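PDB 4QGL: acireductone dioxygenase from Bacillus anthracis, which probably catalyses the oxidation of the acireductone 1,2-dihydroxy-3-keto-5-methylthiopentene by dioxygen in methionine salvage, giving different products depending on whether iron or nickel is bound. Local coordinates for residues 119-123 with 139-143. Coordinates in Å, arbitrary orientation, origin at the centre of the assembly. Numbering follows the deposited sequence.
Sequences IFAIE and LISVP
Both segments are extended β-strand, 119-123 throughout and 139-142 up to Pro-143, where the chain leaves the strand. They belong to the two facing antiparallel sheets of the cupin double-stranded β-helix (jelly-roll barrel) and run in roughly the same direction, their axes 32° apart and 10.0 Å at closest approach. That is sheet-to-sheet packing, joined by side chains alone; the nearest CA atoms are those of Ile-122 and Val-142, 8.2 Å apart. Strand alternation points Phe-120 and Ile-122 toward Ile-140 and Val-142, and all four are buried. Phe-120, chi1 -88° and chi2 -77°, turns its ring so that both partners meet it from the same side: Val-142 CG2 sits over that face, 4.3 Å from Phe-120 CD1, while Ile-140 CG2 approaches Phe-120 CD2 obliquely at 4.2 Å. Ile-140 is tt, so its extended chain carries CD1 to 4.4 Å from CD1 of Ile-122. This apolar layer borders the metal site: Phe-120 also touches Glu-109 and His-148, two of the ligands that hold cadmium here with His-103 and His-105, and Val-142 packs on His-148 as well. Ile-122 (chi1 m, chi2 147°) brings CD1 to 4.1 Å from CG2 of Val-142, whose chi1 is t.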
loop_
_atom_site.group_PDB
_atom_site.type_symbol
_atom_site.label_atom_id
_atom_site.label_comp_id
_atom_site.label_asym_id
_atom_site.label_seq_id
_atom_site.Cartn_x
_atom_site.Cartn_y
_atom_site.Cartn_z
ATOM N N ILE A 119 -5.765 -4.405 0.873
ATOM C CA ILE A 119 -6.852 -3.596 0.363
ATOM C C ILE A 119 -6.879 -2.304 1.145
ATOM O O ILE A 119 -6.992 -2.336 2.350
ATOM C CB ILE A 119 -8.240 -4.252 0.522
ATOM C CG1 ILE A 119 -8.308 -5.647 -0.097
ATOM C CG2 ILE A 119 -9.280 -3.393 -0.200
ATOM C CD1 ILE A 119 -9.388 -6.525 0.504
ATOM N N PHE A 120 -6.799 -1.174 0.459
ATOM C CA PHE A 120 -7.121 0.086 1.086
ATOM C C PHE A 120 -8.523 0.512 0.748
ATOM O O PHE A 120 -8.907 0.518 -0.413
ATOM C CB PHE A 120 -6.185 1.175 0.626
ATOM C CG PHE A 120 -4.946 1.268 1.470
ATOM C CD1 PHE A 120 -5.005 1.864 2.707
ATOM C CD2 PHE A 120 -3.724 0.764 1.031
ATOM C CE1 PHE A 120 -3.888 1.939 3.501
ATOM C CE2 PHE A 120 -2.608 0.841 1.826
ATOM C CZ PHE A 120 -2.696 1.431 3.060
ATOM N N ALA A 121 -9.281 0.914 1.761
ATOM C CA ALA A 121 -10.651 1.382 1.551
ATOM C C ALA A 121 -10.689 2.885 1.782
ATOM O O ALA A 121 -10.523 3.337 2.913
ATOM C CB ALA A 121 -11.624 0.671 2.510
ATOM N N ILE A 122 -10.963 3.654 0.731
ATOM C CA ILE A 122 -10.794 5.106 0.795
ATOM C C ILE A 122 -12.114 5.799 0.531
ATOM O O ILE A 122 -12.878 5.425 -0.379
ATOM C CB ILE A 122 -9.690 5.582 -0.172
ATOM C CG1 ILE A 122 -8.365 4.933 0.206
ATOM C CG2 ILE A 122 -9.502 7.092 -0.077
ATOM C CD1 ILE A 122 -7.452 4.658 -0.972
ATOM N N GLU A 123 -12.393 6.787 1.373
ATOM C CA GLU A 123 -13.610 7.580 1.252
ATOM C C GLU A 123 -13.346 8.538 0.121
ATOM O O GLU A 123 -12.449 9.366 0.211
ATOM C CB GLU A 123 -13.916 8.343 2.541
ATOM C CG GLU A 123 -15.190 9.164 2.526
ATOM C CD GLU A 123 -15.476 9.808 3.896
ATOM O OE1 GLU A 123 -14.630 10.614 4.369
ATOM O OE2 GLU A 123 -16.535 9.509 4.536
ATOM N N LEU A 139 2.657 0.793 -6.101
ATOM C CA LEU A 139 2.861 1.844 -5.091
ATOM C C LEU A 139 1.681 2.744 -5.087
ATOM O O LEU A 139 1.283 3.207 -6.149
ATOM C CB LEU A 139 4.089 2.698 -5.339
ATOM C CG LEU A 139 4.230 3.798 -4.261
ATOM C CD1 LEU A 139 5.635 3.913 -3.801
ATOM C CD2 LEU A 139 3.719 5.146 -4.707
ATOM N N ILE A 140 1.192 3.006 -3.866
ATOM C CA ILE A 140 0.016 3.841 -3.660
ATOM C C ILE A 140 0.301 4.893 -2.627
ATOM O O ILE A 140 0.989 4.604 -1.646
ATOM C CB ILE A 140 -1.237 3.034 -3.211
ATOM C CG1 ILE A 140 -2.412 3.984 -3.067
ATOM C CG2 ILE A 140 -1.058 2.297 -1.891
ATOM C CD1 ILE A 140 -3.667 3.279 -2.700
ATOM N N SER A 141 -0.201 6.113 -2.836
ATOM C CA SER A 141 -0.133 7.117 -1.777
ATOM C C SER A 141 -1.507 7.631 -1.438
ATOM O O SER A 141 -2.232 8.168 -2.278
ATOM C CB SER A 141 0.785 8.315 -2.070
ATOM O OG SER A 141 0.640 9.290 -1.021
ATOM N N VAL A 142 -1.817 7.482 -0.164
ATOM C CA VAL A 142 -3.072 7.804 0.340
ATOM C C VAL A 142 -2.943 9.162 0.994
ATOM O O VAL A 142 -2.246 9.297 2.002
ATOM C CB VAL A 142 -3.500 6.745 1.358
ATOM C CG1 VAL A 142 -4.721 7.218 2.140
ATOM C CG2 VAL A 142 -3.773 5.414 0.662
ATOM N N PRO A 143 -3.642 10.167 0.442
ATOM C CA PRO A 143 -3.488 11.571 0.827
ATOM C C PRO A 143 -3.855 11.912 2.276
ATOM O O PRO A 143 -4.679 11.258 2.927
ATOM C CB PRO A 143 -4.412 12.333 -0.132
ATOM C CG PRO A 143 -5.334 11.326 -0.702
ATOM C CD PRO A 143 -4.767 9.952 -0.488
#